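Long-range contacts in aminotransferase class I and II (Anaerococcus prevotii, PDB 4EMY), which binds pyridoxal 5'-phosphate and, as a homodimeric member of the class I/II aminotransferase family, probably catalyses transamination: residues K9-W13 against E143-R147; I55-Y61 against S262-L268; A366-V370 against P382-I387. All coordinates share one frame. Residue numbers count along the deposited sequence, not the author numbering.

Contact 1: K9-W13 against E143-R147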
loop_
_atom_site.group_PDB
_atom_site.type_symbol
_atom_site.label_atom_id
_atom_site.label_comp_id
_atom_site.label_asym_id
_atom_site.label_seq_id
_atom_site.Cartn_x
_atom_site.Cartn_y
_atom_site.Cartn_z
ATOM N N LYS A 9 2.311 -3.880 -22.341
ATOM C CA LYS A 9 1.399 -2.879 -22.928
ATOM C C LYS A 9 0.591 -2.081 -21.890
ATOM O O LYS A 9 0.448 -0.862 -22.008
ATOM C CB LYS A 9 0.443 -3.538 -23.937
ATOM C CG LYS A 9 1.078 -3.960 -25.254
ATOM C CD LYS A 9 1.283 -2.771 -26.182
ATOM C CE LYS A 9 1.933 -3.185 -27.497
ATOM N NZ LYS A 9 2.145 -2.020 -28.406
ATOM N N ARG A 10 0.066 -2.783 -20.888
ATOM C CA ARG A 10 -0.712 -2.178 -19.805
ATOM C C ARG A 10 0.141 -1.325 -18.877
ATOM O O ARG A 10 -0.329 -0.328 -18.324
ATOM C CB ARG A 10 -1.399 -3.267 -18.976
ATOM C CG ARG A 10 -2.612 -3.891 -19.636
ATOM C CD ARG A 10 -3.874 -3.112 -19.303
ATOM N NE ARG A 10 -5.062 -3.813 -19.781
ATOM C CZ ARG A 10 -5.683 -4.785 -19.118
ATOM N NH1 ARG A 10 -5.240 -5.185 -17.931
ATOM N NH2 ARG A 10 -6.754 -5.358 -19.645
ATOM N N ALA A 11 1.394 -1.736 -18.703
ATOM C CA ALA A 11 2.307 -1.078 -17.776
ATOM C C ALA A 11 3.152 0.023 -18.431
ATOM O O ALA A 11 3.908 0.711 -17.748
ATOM C CB ALA A 11 3.193 -2.113 -17.098
ATOM N N THR A 12 3.018 0.195 -19.746
ATOM C CA THR A 12 3.743 1.248 -20.458
ATOM C C THR A 12 2.914 2.536 -20.494
ATOM O O THR A 12 1.749 2.530 -20.900
ATOM C CB THR A 12 4.144 0.816 -21.885
ATOM O OG1 THR A 12 4.573 -0.553 -21.880
ATOM C CG2 THR A 12 5.275 1.692 -22.407
ATOM N N TRP A 13 3.522 3.633 -20.053
ATOM C CA TRP A 13 2.823 4.906 -19.930
ATOM C C TRP A 13 3.548 6.015 -20.631
ATOM O O TRP A 13 4.418 6.675 -20.053
ATOM C CB TRP A 13 2.587 5.248 -18.461
ATOM C CG TRP A 13 1.753 4.208 -17.760
ATOM C CD1 TRP A 13 2.176 3.270 -16.822
ATOM C CD2 TRP A 13 0.319 3.938 -17.947
ATOM N NE1 TRP A 13 1.132 2.473 -16.417
ATOM C CE2 TRP A 13 -0.009 2.820 -17.054
ATOM C CE3 TRP A 13 -0.689 4.493 -18.732
ATOM C CZ2 TRP A 13 -1.291 2.301 -16.969
ATOM C CZ3 TRP A 13 -1.977 3.960 -18.636
ATOM C CH2 TRP A 13 -2.269 2.891 -17.774
ATOM N N GLU A 143 -7.661 2.067 -15.984
ATOM C CA GLU A 143 -6.709 1.880 -17.068
ATOM C C GLU A 143 -5.604 0.909 -16.674
ATOM O O GLU A 143 -5.142 0.119 -17.502
ATOM C CB GLU A 143 -6.124 3.218 -17.512
ATOM C CG GLU A 143 -7.154 4.160 -18.115
ATOM C CD GLU A 143 -6.530 5.357 -18.794
ATOM O OE1 GLU A 143 -7.094 6.461 -18.678
ATOM O OE2 GLU A 143 -5.475 5.194 -19.444
ATOM N N GLU A 144 -5.198 0.964 -15.407
ATOM C CA GLU A 144 -4.186 0.049 -14.887
ATOM C C GLU A 144 -4.707 -1.388 -14.968
ATOM O O GLU A 144 -4.015 -2.277 -15.465
ATOM C CB GLU A 144 -3.796 0.431 -13.448
ATOM C CG GLU A 144 -2.860 -0.551 -12.742
ATOM C CD GLU A 144 -1.448 -0.020 -12.483
ATOM O OE1 GLU A 144 -0.980 0.901 -13.193
ATOM O OE2 GLU A 144 -0.794 -0.550 -11.556
ATOM N N PHE A 145 -5.939 -1.594 -14.512
ATOM C CA PHE A 145 -6.520 -2.929 -14.420
ATOM C C PHE A 145 -7.407 -3.308 -15.601
ATOM O O PHE A 145 -8.007 -4.382 -15.607
ATOM C CB PHE A 145 -7.283 -3.100 -13.104
ATOM C CG PHE A 145 -6.433 -2.908 -11.884
ATOM C CD1 PHE A 145 -5.175 -3.493 -11.793
ATOM C CD2 PHE A 145 -6.895 -2.149 -10.817
ATOM C CE1 PHE A 145 -4.390 -3.306 -10.666
ATOM C CE2 PHE A 145 -6.119 -1.967 -9.686
ATOM C CZ PHE A 145 -4.867 -2.547 -9.609
ATOM N N GLY A 146 -7.489 -2.434 -16.599
ATOM C CA GLY A 146 -8.225 -2.751 -17.821
ATOM C C GLY A 146 -9.734 -2.710 -17.683
ATOM O O GLY A 146 -10.446 -3.197 -18.545
ATOM N N ARG A 147 -10.219 -2.133 -16.588
ATOM C CA ARG A 147 -11.635 -1.818 -16.440
ATOM C C ARG A 147 -11.984 -0.633 -17.342
ATOM O O ARG A 147 -11.124 0.188 -17.685
ATOM C CB ARG A 147 -11.974 -1.487 -14.981
ATOM C CG ARG A 147 -12.111 -2.688 -14.057
ATOM C CD ARG A 147 -10.855 -3.552 -14.009
ATOM N NE ARG A 147 -10.913 -4.612 -12.994
ATOM C CZ ARG A 147 -10.079 -5.652 -12.935
ATOM N NH1 ARG A 147 -9.118 -5.798 -13.835
ATOM N NH2 ARG A 147 -10.210 -6.556 -11.975
#

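Contact 2: I55-Y61 against S262-L268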
loop_
_atom_site.group_PDB
_atom_site.type_symbol
_atom_site.label_atom_id
_atom_site.label_comp_id
_atom_site.label_asym_id
_atom_site.label_seq_id
_atom_site.Cartn_x
_atom_site.Cartn_y
_atom_site.Cartn_z
ATOM N N ILE A 55 -1.665 21.366 8.948
ATOM C CA ILE A 55 -2.333 21.158 10.221
ATOM C C ILE A 55 -2.172 19.701 10.620
ATOM O O ILE A 55 -2.651 18.801 9.930
ATOM C CB ILE A 55 -3.842 21.489 10.147
ATOM C CG1 ILE A 55 -4.083 22.941 9.704
ATOM C CG2 ILE A 55 -4.527 21.180 11.472
ATOM C CD1 ILE A 55 -4.312 23.933 10.827
ATOM N N ALA A 56 -1.476 19.470 11.725
ATOM C CA ALA A 56 -1.431 18.153 12.341
ATOM C C ALA A 56 -2.118 18.247 13.699
ATOM O O ALA A 56 -1.587 18.856 14.643
ATOM C CB ALA A 56 0.004 17.667 12.476
ATOM N N LEU A 57 -3.317 17.671 13.777
ATOM C CA LEU A 57 -4.127 17.708 14.995
ATOM C C LEU A 57 -3.380 17.104 16.185
ATOM O O LEU A 57 -2.977 15.941 16.136
ATOM C CB LEU A 57 -5.446 16.971 14.772
ATOM C CG LEU A 57 -6.445 17.618 13.819
ATOM C CD1 LEU A 57 -7.474 16.596 13.376
ATOM C CD2 LEU A 57 -7.117 18.818 14.467
ATOM N N PRO A 58 -3.170 17.893 17.251
ATOM C CA PRO A 58 -2.479 17.364 18.426
ATOM C C PRO A 58 -3.130 16.098 18.997
ATOM O O PRO A 58 -2.425 15.169 19.376
ATOM C CB PRO A 58 -2.569 18.519 19.429
ATOM C CG PRO A 58 -2.635 19.731 18.573
ATOM C CD PRO A 58 -3.470 19.327 17.394
ATOM N N SER A 59 -4.462 16.061 19.035
ATOM C CA SER A 59 -5.201 14.922 19.577
ATOM C C SER A 59 -4.908 13.630 18.823
ATOM O O SER A 59 -4.989 12.549 19.399
ATOM C CB SER A 59 -6.698 15.196 19.551
ATOM O OG SER A 59 -7.137 15.392 18.220
ATOM N N VAL A 60 -4.576 13.750 17.540
ATOM C CA VAL A 60 -4.125 12.615 16.744
ATOM C C VAL A 60 -2.660 12.277 17.054
ATOM O O VAL A 60 -2.363 11.188 17.538
ATOM C CB VAL A 60 -4.329 12.858 15.229
ATOM C CG1 VAL A 60 -3.830 11.671 14.415
ATOM C CG2 VAL A 60 -5.793 13.117 14.921
ATOM N N TYR A 61 -1.755 13.218 16.802
ATOM C CA TYR A 61 -0.308 12.965 16.934
ATOM C C TYR A 61 0.258 12.832 18.359
ATOM O O TYR A 61 1.366 12.309 18.531
ATOM C CB TYR A 61 0.496 13.952 16.076
ATOM C CG TYR A 61 0.244 13.705 14.613
ATOM C CD1 TYR A 61 1.062 12.849 13.883
ATOM C CD2 TYR A 61 -0.858 14.275 13.973
ATOM C CE1 TYR A 61 0.804 12.592 12.550
ATOM C CE2 TYR A 61 -1.125 14.019 12.639
ATOM C CZ TYR A 61 -0.291 13.180 11.935
ATOM O OH TYR A 61 -0.554 12.931 10.611
ATOM N N SER A 262 -9.895 13.443 7.787
ATOM C CA SER A 262 -10.557 13.476 9.083
ATOM C C SER A 262 -9.588 13.512 10.271
ATOM O O SER A 262 -9.899 14.079 11.323
ATOM C CB SER A 262 -11.459 12.260 9.213
ATOM O OG SER A 262 -10.684 11.079 9.251
ATOM N N HIS A 263 -8.421 12.898 10.103
ATOM C CA HIS A 263 -7.444 12.799 11.188
ATOM C C HIS A 263 -6.145 13.474 10.856
ATOM O O HIS A 263 -5.150 13.290 11.563
ATOM C CB HIS A 263 -7.226 11.337 11.575
ATOM C CG HIS A 263 -8.422 10.708 12.239
ATOM N ND1 HIS A 263 -9.601 10.542 11.605
ATOM C CD2 HIS A 263 -8.593 10.206 13.524
ATOM C CE1 HIS A 263 -10.480 9.965 12.440
ATOM N NE2 HIS A 263 -9.863 9.759 13.617
ATOM N N THR A 264 -6.158 14.285 9.796
ATOM C CA THR A 264 -4.970 14.981 9.302
ATOM C C THR A 264 -3.793 14.012 9.265
ATOM O O THR A 264 -2.729 14.290 9.820
ATOM C CB THR A 264 -4.633 16.260 10.126
ATOM O OG1 THR A 264 -4.438 15.938 11.509
ATOM C CG2 THR A 264 -5.743 17.287 10.016
ATOM N N ALA A 265 -4.002 12.870 8.614
ATOM C CA ALA A 265 -3.072 11.742 8.672
ATOM C C ALA A 265 -2.758 11.167 7.287
ATOM O O ALA A 265 -2.696 9.949 7.101
ATOM C CB ALA A 265 -3.632 10.665 9.587
ATOM N N TYR A 266 -2.549 12.065 6.328
ATOM C CA TYR A 266 -2.295 11.731 4.927
ATOM C C TYR A 266 -1.075 10.831 4.748
ATOM O O TYR A 266 -1.148 9.806 4.057
ATOM C CB TYR A 266 -2.095 13.007 4.092
ATOM C CG TYR A 266 -2.896 14.221 4.530
ATOM C CD1 TYR A 266 -4.004 14.652 3.797
ATOM C CD2 TYR A 266 -2.526 14.958 5.665
ATOM C CE1 TYR A 266 -4.730 15.766 4.193
ATOM C CE2 TYR A 266 -3.247 16.073 6.067
ATOM C CZ TYR A 266 -4.345 16.475 5.333
ATOM O OH TYR A 266 -5.052 17.580 5.739
ATOM N N GLY A 267 0.037 11.224 5.370
ATOM C CA GLY A 267 1.326 10.547 5.209
ATOM C C GLY A 267 1.453 9.275 6.017
ATOM O O GLY A 267 2.476 8.591 5.958
ATOM N N LEU A 268 0.407 8.973 6.781
ATOM C CA LEU A 268 0.310 7.734 7.536
ATOM C C LEU A 268 -0.420 6.624 6.773
ATOM O O LEU A 268 -0.421 5.478 7.206
ATOM C CB LEU A 268 -0.369 7.985 8.876
ATOM C CG LEU A 268 0.580 8.371 9.993
ATOM C CD1 LEU A 268 -0.208 8.773 11.228
ATOM C CD2 LEU A 268 1.506 7.204 10.286
HETATM O O HOH W 1 -3.797 19.275 7.775
#

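Contact 3: A366-V370 against P382-I387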
loop_
_atom_site.group_PDB
_atom_site.type_symbol
_atom_site.label_atom_id
_atom_site.label_comp_id
_atom_site.label_asym_id
_atom_site.label_seq_id
_atom_site.Cartn_x
_atom_site.Cartn_y
_atom_site.Cartn_z
ATOM N N ALA A 366 -10.474 27.700 -18.770
ATOM C CA ALA A 366 -9.768 27.460 -17.509
ATOM C C ALA A 366 -8.246 27.510 -17.626
ATOM O O ALA A 366 -7.571 28.062 -16.750
ATOM C CB ALA A 366 -10.211 26.142 -16.893
ATOM N N PHE A 367 -7.714 26.934 -18.703
ATOM C CA PHE A 367 -6.268 26.908 -18.931
ATOM C C PHE A 367 -5.710 28.288 -19.259
ATOM O O PHE A 367 -4.578 28.610 -18.895
ATOM C CB PHE A 367 -5.904 25.907 -20.028
ATOM C CG PHE A 367 -5.988 24.477 -19.587
ATOM C CD1 PHE A 367 -7.085 23.692 -19.927
ATOM C CD2 PHE A 367 -4.972 23.912 -18.817
ATOM C CE1 PHE A 367 -7.164 22.365 -19.514
ATOM C CE2 PHE A 367 -5.045 22.588 -18.402
ATOM C CZ PHE A 367 -6.142 21.813 -18.749
ATOM N N ASP A 368 -6.520 29.093 -19.939
ATOM C CA ASP A 368 -6.148 30.447 -20.319
ATOM C C ASP A 368 -6.208 31.396 -19.123
ATOM O O ASP A 368 -5.357 32.272 -18.976
ATOM C CB ASP A 368 -7.085 30.939 -21.417
ATOM C CG ASP A 368 -6.441 31.974 -22.313
ATOM O OD1 ASP A 368 -5.446 31.628 -22.993
ATOM O OD2 ASP A 368 -6.939 33.125 -22.348
ATOM N N ILE A 369 -7.222 31.207 -18.277
ATOM C CA ILE A 369 -7.437 32.025 -17.081
ATOM C C ILE A 369 -6.305 31.851 -16.062
ATOM O O ILE A 369 -5.798 32.825 -15.502
ATOM C CB ILE A 369 -8.803 31.712 -16.419
ATOM C CG1 ILE A 369 -9.955 32.157 -17.329
ATOM C CG2 ILE A 369 -8.919 32.386 -15.056
ATOM C CD1 ILE A 369 -11.325 31.648 -16.925
ATOM N N VAL A 370 -5.906 30.606 -15.838
ATOM C CA VAL A 370 -4.880 30.298 -14.854
ATOM C C VAL A 370 -3.486 30.770 -15.315
ATOM O O VAL A 370 -2.583 30.918 -14.495
ATOM C CB VAL A 370 -4.927 28.799 -14.440
ATOM C CG1 VAL A 370 -4.344 27.894 -15.521
ATOM C CG2 VAL A 370 -4.244 28.574 -13.093
ATOM N N PRO A 382 -6.458 23.880 -13.206
ATOM C CA PRO A 382 -7.349 23.947 -14.360
ATOM C C PRO A 382 -7.794 22.581 -14.860
ATOM O O PRO A 382 -7.056 21.601 -14.733
ATOM C CB PRO A 382 -6.470 24.592 -15.425
ATOM C CG PRO A 382 -5.097 24.126 -15.091
ATOM C CD PRO A 382 -5.048 24.079 -13.591
ATOM N N SER A 383 -8.993 22.524 -15.431
ATOM C CA SER A 383 -9.438 21.349 -16.171
ATOM C C SER A 383 -10.393 21.767 -17.284
ATOM O O SER A 383 -10.776 22.941 -17.373
ATOM C CB SER A 383 -10.103 20.335 -15.240
ATOM O OG SER A 383 -11.303 20.858 -14.702
ATOM N N ALA A 384 -10.778 20.805 -18.124
ATOM C CA ALA A 384 -11.704 21.056 -19.225
ATOM C C ALA A 384 -13.026 21.613 -18.714
ATOM O O ALA A 384 -13.779 22.229 -19.464
ATOM C CB ALA A 384 -11.937 19.783 -20.015
ATOM N N LYS A 385 -13.280 21.409 -17.424
ATOM C CA LYS A 385 -14.524 21.811 -16.782
ATOM C C LYS A 385 -14.423 23.147 -16.045
ATOM O O LYS A 385 -15.409 23.869 -15.922
ATOM C CB LYS A 385 -14.998 20.713 -15.823
ATOM C CG LYS A 385 -15.450 19.426 -16.496
ATOM C CD LYS A 385 -16.830 19.584 -17.113
ATOM C CE LYS A 385 -17.441 18.241 -17.481
ATOM N NZ LYS A 385 -16.839 17.628 -18.700
ATOM N N GLY A 386 -13.241 23.473 -15.538
ATOM C CA GLY A 386 -13.051 24.774 -14.894
ATOM C C GLY A 386 -11.857 24.898 -13.969
ATOM O O GLY A 386 -10.816 24.267 -14.174
ATOM N N ILE A 387 -12.019 25.718 -12.941
ATOM C CA ILE A 387 -10.948 25.983 -11.999
ATOM C C ILE A 387 -11.293 25.427 -10.622
ATOM O O ILE A 387 -12.379 25.677 -10.088
ATOM C CB ILE A 387 -10.645 27.492 -11.922
ATOM C CG1 ILE A 387 -10.026 27.969 -13.237
ATOM C CG2 ILE A 387 -9.719 27.806 -10.754
ATOM C CD1 ILE A 387 -10.095 29.465 -13.440
#

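Contact 1: K9-W13 against E143-R147
Helix 137-145 runs out here against a piece of the N-terminal arm, the irregular 9-13 segment ahead of helix 19-34. Glu143 comes first. Its OE2 lies 3.8 Å from Trp13 CZ3, near the plane of the indole and at its edge, while OE1 makes a salt bridge with Arg139 one helical turn back. The carbonyl of Glu143 faces the arm too, its O 3.9 Å from Arg10 CD. Glu144 is at the closest backbone approach, its CA 6.4 Å from Arg10 CA. Its CA-to-CB bond leads away from the arm, yet the side chain bends so that OE1 sits 4.0 Å from Trp13 CZ2. Phe145 offers the arm its backbone, with C 3.7 Å from Arg10 NH1. Gly146 then leaves the helix with positive phi (75°), and the flat guanidinium lies over it, Arg10 CZ 3.5 Å from Gly146 CA. A CB at Gly146 would collide with Arg10 NH2, so both the turn and the neighbour suit a residue without a side chain. Arg147 folds back, NH1 donating to Phe145 O at 2.5 Å, while NE and NH2 bond to Ile118 O and Phe119 O. No hydrogen bond joins the two segments: the arm meets the helix end by van der Waals contact, and Arg10 is anchored by a salt bridge to Glu124 of its own chain. The second subunit holds both sides, its Ser289 bonding Ala11 O and its His292 stacking on Trp13, while Ser293 and the same His292 of that chain bind the Glu144 carboxylate.

Contact 2: I55-Y61 against S262-L268
Two hydrogen bonds converge on Thr264. Tyr61 OH donates to Thr264 O at 2.7 Å, and Leu57 N donates almost straight (171°) to Thr264 OG1 at 3.1 Å. The threonine hydroxyl in turn donates to His263 O at 2.7 Å, so OG1 serves as acceptor and donor at once. A water adds a bridge, giving a hydrogen bond to Ile55 O (2.5 Å from the water oxygen) and accepting one from Tyr266 OH (2.9 Å). Leu57 is the N-cap residue of helix 58-66, so Thr264, with left-handed phi/psi of 45/53, meets the chain just as that helix starts. Residues 262-268 lie in the loop between strands 251-258 and 271-277 of the large mixed sheet and carry on directly from Lys261, which lines the pyridoxal phosphate pocket and, as in related aminotransferases, is probably the Schiff-base lysine. Around the polar centre the packing is close: Ile55 O touches Thr264 CB at 3.2 Å, Val60 CG2 lies 3.4 Å from His263 O, and Leu57 CD1 is 4.1 Å from Ser262 O. Tyr61 OH sits 3.4 Å from Ala265 CA, and Tyr61 CE1 is 4.2 Å from Leu268 CD1. Farther out, Ile308 of helix 303-311 packs on both Val60 and Leu268, and Tyr75 of the second subunit, itself a cofactor-binding residue, sets its ring edge-to-face with that of Tyr266.

Contact 3: A366-V370 against P382-I387
The first turn of helix 366-375 sets one small bump, Ala366, into a hollow in the hairpin that follows it. The methyl sits in a shallow pocket of the hairpin: Ala366 CB stands 3.3 Å from Ser383 O, 3.4 Å from Gly386 O and 4.1 Å from Ile387 CG1. Backbones come close here, with Ala366 CA 5.0 Å from Gly386 CA. Pro382 is the matching knob on the other side. Its ring slots between Phe367 and Val370, with Pro382 CG 3.7 Å from Phe367 CE2 and 3.9 Å from Val370 CG1, while Pro382 CB makes a CH-pi contact over the face of the Phe367 ring, 4.0 Å from its centroid. Strands 381-382 and 386-389 form a beta-hairpin, closed at its turn by Ser383 N to Gly386 O at 2.8 Å. Together with strand 359-362 they make a small antiparallel sheet, and helix 366-375 packs on it in an alpha/beta layer near the C-terminal end of the chain. Gly386, at phi/psi of 161/-148, adopts angles that would jam a CB against the preceding carbonyl. Beyond it Ile387 reaches back to the helix, its CD1 3.5 Å from Ile369 CG2, and Tyr409 and Thr410 of helix 399-411 pack on the same Ile369.

From the N terminus, the 9-13 arm opens contact 1, and 55-61 opens contact 2 before the first is closed at 143-147; contact 2 closes only at 262-268, so the two loops cross. Contact 3 follows in series, a short loop from 366-370 to 382-387. None touches another: the nearest atoms are about 14 Å apart between contacts 1 and 3, and about 19 Å for the other two pairings. Contact 1 fastens the arm to the end of helix 137-145, contact 2 joins the start of helix 58-66 to a loop of the large sheet, and contact 3 packs the start of helix 366-375 on the small C-terminal sheet. Contacts 1 and 2 also meet the second subunit; contact 3 does not.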